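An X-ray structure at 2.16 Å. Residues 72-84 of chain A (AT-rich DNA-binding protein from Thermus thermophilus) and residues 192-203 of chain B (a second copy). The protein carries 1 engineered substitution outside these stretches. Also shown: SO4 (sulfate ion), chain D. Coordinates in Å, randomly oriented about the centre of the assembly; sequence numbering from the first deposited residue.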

# COMPACT_ATOMS: atom_id res chain seq x y z
N ARG A 72 7.58 -6.65 17.85
CA ARG A 72 6.94 -7.84 17.31
C ARG A 72 5.62 -8.09 18.02
O ARG A 72 4.62 -8.46 17.37
CB ARG A 72 7.85 -9.07 17.46
CG ARG A 72 9.08 -9.09 16.52
CD ARG A 72 9.75 -10.48 16.55
NE ARG A 72 9.09 -11.36 15.59
CZ ARG A 72 8.66 -12.59 15.85
NH1 ARG A 72 8.81 -13.10 17.06
NH2 ARG A 72 8.08 -13.30 14.90
N HIS A 73 5.60 -7.90 19.33
CA HIS A 73 4.39 -8.13 20.11
C HIS A 73 3.27 -7.13 19.81
O HIS A 73 2.13 -7.53 19.61
CB HIS A 73 4.74 -8.12 21.61
CG HIS A 73 3.55 -8.27 22.52
ND1 HIS A 73 2.73 -7.22 22.86
CD2 HIS A 73 3.05 -9.36 23.15
CE1 HIS A 73 1.77 -7.65 23.66
NE2 HIS A 73 1.94 -8.95 23.86
N ILE A 74 3.58 -5.83 19.77
CA ILE A 74 2.52 -4.88 19.51
C ILE A 74 1.97 -5.03 18.10
O ILE A 74 0.79 -4.80 17.87
CB ILE A 74 2.97 -3.40 19.71
CG1 ILE A 74 3.54 -2.85 18.41
CG2 ILE A 74 4.01 -3.28 20.81
CD1 ILE A 74 3.87 -1.40 18.51
N LEU A 75 2.84 -5.41 17.17
CA LEU A 75 2.47 -5.59 15.78
C LEU A 75 1.79 -6.92 15.51
O LEU A 75 1.27 -7.16 14.42
CB LEU A 75 3.71 -5.47 14.87
CG LEU A 75 4.25 -4.05 14.71
CD1 LEU A 75 5.53 -4.07 13.91
CD2 LEU A 75 3.22 -3.20 13.99
N GLY A 76 1.80 -7.79 16.51
CA GLY A 76 1.19 -9.09 16.37
C GLY A 76 1.99 -10.05 15.51
O GLY A 76 1.50 -11.12 15.14
N LEU A 77 3.24 -9.70 15.21
CA LEU A 77 4.06 -10.55 14.36
C LEU A 77 4.60 -11.81 15.01
O LEU A 77 5.15 -12.68 14.34
CB LEU A 77 5.22 -9.73 13.76
CG LEU A 77 4.77 -8.64 12.79
CD1 LEU A 77 5.97 -7.81 12.33
CD2 LEU A 77 4.10 -9.27 11.58
N ASN A 78 4.44 -11.92 16.32
CA ASN A 78 4.92 -13.08 17.05
C ASN A 78 3.86 -14.17 17.05
O ASN A 78 4.04 -15.23 17.65
CB ASN A 78 5.26 -12.70 18.50
CG ASN A 78 4.05 -12.21 19.28
OD1 ASN A 78 3.29 -11.37 18.81
ND2 ASN A 78 3.89 -12.72 20.49
N ARG A 79 2.74 -13.89 16.38
CA ARG A 79 1.64 -14.84 16.31
C ARG A 79 1.58 -15.45 14.92
O ARG A 79 2.27 -15.00 14.00
CB ARG A 79 0.32 -14.14 16.59
CG ARG A 79 0.14 -13.59 17.98
CD ARG A 79 -1.05 -12.66 17.98
NE ARG A 79 -1.41 -12.18 19.31
CZ ARG A 79 -2.08 -12.91 20.21
NH1 ARG A 79 -2.45 -14.15 19.92
NH2 ARG A 79 -2.37 -12.38 21.39
N LYS A 80 0.75 -16.47 14.79
CA LYS A 80 0.52 -17.14 13.55
C LYS A 80 -0.93 -16.85 13.23
O LYS A 80 -1.84 -17.43 13.86
CB LYS A 80 0.77 -18.64 13.65
CG LYS A 80 0.52 -19.43 12.39
CD LYS A 80 1.70 -19.29 11.45
CE LYS A 80 1.78 -20.43 10.46
NZ LYS A 80 3.02 -20.36 9.65
N TRP A 81 -1.19 -15.97 12.27
CA TRP A 81 -2.56 -15.61 11.92
C TRP A 81 -3.08 -16.48 10.79
O TRP A 81 -2.35 -16.80 9.85
CB TRP A 81 -2.63 -14.15 11.45
CG TRP A 81 -2.26 -13.17 12.51
CD1 TRP A 81 -1.00 -12.74 12.83
CD2 TRP A 81 -3.15 -12.55 13.44
NE1 TRP A 81 -1.06 -11.88 13.90
CE2 TRP A 81 -2.37 -11.75 14.30
CE3 TRP A 81 -4.54 -12.60 13.63
CZ2 TRP A 81 -2.94 -10.99 15.34
CZ3 TRP A 81 -5.11 -11.85 14.67
CH2 TRP A 81 -4.30 -11.05 15.51
N GLY A 82 -4.34 -16.89 10.89
CA GLY A 82 -4.93 -17.70 9.84
C GLY A 82 -5.63 -16.78 8.86
O GLY A 82 -6.36 -15.88 9.26
N LEU A 83 -5.37 -16.98 7.57
CA LEU A 83 -6.00 -16.12 6.56
C LEU A 83 -6.74 -16.96 5.52
O LEU A 83 -6.56 -18.17 5.39
CB LEU A 83 -5.04 -15.22 5.75
CG LEU A 83 -3.70 -14.72 6.30
CD1 LEU A 83 -3.04 -13.80 5.28
CD2 LEU A 83 -3.90 -14.01 7.65
N CYS A 84 -7.54 -16.28 4.75
CA CYS A 84 -8.28 -16.88 3.66
C CYS A 84 -8.41 -15.82 2.58
O CYS A 84 -8.31 -14.63 2.87
CB CYS A 84 -9.66 -17.35 4.10
SG CYS A 84 -10.86 -16.00 4.34
N GLY B 192 -0.75 -4.22 4.29
CA GLY B 192 -1.87 -4.02 5.18
C GLY B 192 -2.08 -5.07 6.25
O GLY B 192 -2.69 -4.78 7.28
N LEU B 193 -1.58 -6.28 6.02
CA LEU B 193 -1.72 -7.37 6.98
C LEU B 193 -1.28 -7.01 8.40
O LEU B 193 -1.96 -7.33 9.39
CB LEU B 193 -0.92 -8.58 6.53
CG LEU B 193 -1.48 -9.32 5.33
CD1 LEU B 193 -0.63 -10.52 5.01
CD2 LEU B 193 -2.91 -9.74 5.64
N THR B 194 -0.15 -6.32 8.50
CA THR B 194 0.40 -5.94 9.79
C THR B 194 -0.45 -4.84 10.38
O THR B 194 -0.59 -4.75 11.60
CB THR B 194 1.89 -5.53 9.64
OG1 THR B 194 2.60 -6.61 9.01
CG2 THR B 194 2.54 -5.28 11.00
N ARG B 195 -1.05 -4.00 9.54
CA ARG B 195 -1.92 -2.97 10.11
C ARG B 195 -3.16 -3.68 10.69
O ARG B 195 -3.70 -3.24 11.70
CB ARG B 195 -2.32 -1.93 9.05
CG ARG B 195 -1.18 -0.97 8.70
CD ARG B 195 -1.69 0.29 8.01
NE ARG B 195 -2.28 -0.01 6.70
CZ ARG B 195 -1.58 -0.32 5.61
NH1 ARG B 195 -0.25 -0.36 5.66
NH2 ARG B 195 -2.21 -0.60 4.48
N LEU B 196 -3.61 -4.77 10.07
CA LEU B 196 -4.78 -5.49 10.61
C LEU B 196 -4.44 -6.26 11.89
O LEU B 196 -5.24 -6.27 12.84
CB LEU B 196 -5.35 -6.49 9.60
CG LEU B 196 -6.21 -5.95 8.45
CD1 LEU B 196 -6.45 -7.09 7.42
CD2 LEU B 196 -7.54 -5.43 9.00
N SER B 197 -3.29 -6.92 11.93
CA SER B 197 -2.93 -7.64 13.14
C SER B 197 -2.84 -6.61 14.27
O SER B 197 -3.36 -6.83 15.36
CB SER B 197 -1.60 -8.38 12.97
OG SER B 197 -0.60 -7.54 12.43
N PHE B 198 -2.22 -5.47 13.99
CA PHE B 198 -2.11 -4.42 15.00
C PHE B 198 -3.51 -4.00 15.46
O PHE B 198 -3.78 -3.92 16.65
CB PHE B 198 -1.38 -3.19 14.45
CG PHE B 198 -1.43 -2.00 15.36
CD1 PHE B 198 -0.56 -1.91 16.44
CD2 PHE B 198 -2.40 -1.02 15.20
CE1 PHE B 198 -0.66 -0.86 17.35
CE2 PHE B 198 -2.51 0.03 16.11
CZ PHE B 198 -1.64 0.11 17.19
N ALA B 199 -4.39 -3.73 14.50
CA ALA B 199 -5.74 -3.31 14.80
C ALA B 199 -6.53 -4.35 15.60
O ALA B 199 -7.21 -4.01 16.57
CB ALA B 199 -6.48 -2.98 13.50
N ILE B 200 -6.42 -5.62 15.21
CA ILE B 200 -7.14 -6.68 15.90
C ILE B 200 -6.67 -6.83 17.35
O ILE B 200 -7.48 -7.09 18.24
CB ILE B 200 -6.98 -8.04 15.17
CG1 ILE B 200 -7.60 -7.96 13.77
CG2 ILE B 200 -7.66 -9.14 15.97
CD1 ILE B 200 -7.23 -9.11 12.85
N LEU B 201 -5.38 -6.66 17.60
CA LEU B 201 -4.84 -6.77 18.95
C LEU B 201 -4.96 -5.48 19.76
O LEU B 201 -4.89 -5.51 20.99
CB LEU B 201 -3.38 -7.20 18.92
CG LEU B 201 -3.11 -8.51 18.18
CD1 LEU B 201 -1.63 -8.78 18.22
CD2 LEU B 201 -3.89 -9.65 18.82
N ASN B 202 -5.14 -4.34 19.09
CA ASN B 202 -5.28 -3.07 19.81
C ASN B 202 -6.54 -2.38 19.30
O ASN B 202 -6.50 -1.28 18.74
CB ASN B 202 -4.04 -2.19 19.57
CG ASN B 202 -2.75 -2.87 20.00
OD1 ASN B 202 -2.15 -3.66 19.24
ND2 ASN B 202 -2.33 -2.60 21.23
N PRO B 203 -7.70 -3.02 19.50
CA PRO B 203 -9.01 -2.52 19.06
C PRO B 203 -9.40 -1.10 19.47
O PRO B 203 -10.13 -0.43 18.73
CB PRO B 203 -9.97 -3.55 19.63
CG PRO B 203 -9.31 -3.95 20.91
CD PRO B 203 -7.87 -4.13 20.46
S SO4 D . 8.83 -13.45 20.27
O1 SO4 D . 7.72 -13.54 21.24
O2 SO4 D . 8.72 -12.20 19.48
O3 SO4 D . 10.11 -13.45 21.01
O4 SO4 D . 8.78 -14.61 19.36

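The most unusual feature of this contact is a helix end in one copy that rests on the side of a helix in the other, at a point where a side chain would not fit. G76(A) is the first residue to leave the helix of chain A, and its CA lies 3.4 Å from CD1 of L201(B). An ideal CB on this residue would point toward chain B and sit 2.8 Å from L201(B) CD1, a clash, and 3.2 Å from S197(B) CB. Glycine suits the place twice over, because its phi of 74° is also one that glycine adopts most easily. That positive phi belongs to a Schellman motif, in which L77(A) N bonds to R72(A) O at 2.8 Å and G76(A) N to H73(A) O at 3.1 Å.

Ending the helix leaves carbonyl groups of its last turn without the usual partners, and L75(A) O faces the other copy. S197(B) OG lies 2.8 Å from L75(A) O and 2.9 Å from T194(B) O, one turn back in its own helix. Its single proton can serve either acceptor, and the geometry does not settle which. Serine, with chi1 in the p well, is a compact residue that can reach L75(A) O where the backbones run close: the CA atoms of G76(A) and S197(B) are 5.4 Å apart, and those of L75(A) and F198(B) 4.8 Å. Beside it, the carbonyl I74(A) O reaches F198(B) CD1 at 3.5 Å, so the aromatic ring packs obliquely against a polar backbone atom.

W81(A), on the strand that follows the turn, braces the glycine from its own chain. Its indole NE1 donates to G76(A) O at 2.9 Å with an angle of 161°, which satisfies the one polar atom of a buried ring and ties strand to turn. G76(A) O also accepts R79(A) N at 3.3 Å across the type I turn from G76(A) to R79(A). The same indole nitrogen, W81(A) NE1, also lies 3.7 Å from S197(B) CB, and farther round the ring W81(A) CH2 lies 3.9 Å from I200(B) CG2 and 3.6 Å from L201(B) CD2, the latter at the ring edge. A broad, flat side chain is well suited to touching several helix residues at once, and W81(A) and L201(B) each have about 80 Å² covered.

R79(A) is an exposed residue whose CA-to-CB bond points toward chain B, and it brings its guanidinium to L201(B), with R79(A) NE 3.6 Å from L201(B) CD2. The group lies obliquely to the methyl in a van der Waals contact.

Toward the start of the chain B helix the contact is largely apolar. L75(A) CD2 packs 3.7 Å from T194(B) CG2, a methyl group that lets threonine join a greasy surface, and L77(A) CD2 lies 4.0 Å from T194(B) OG1. One residue earlier in the helix, L193(B) CD2 meets L83(A) CD1 at 4.1 Å. The helix turns L193(B), T194(B), S197(B), I200(B) and L201(B) toward chain A, while R195(B) and A199(B) point away. Together the two stretches bury 579 Å².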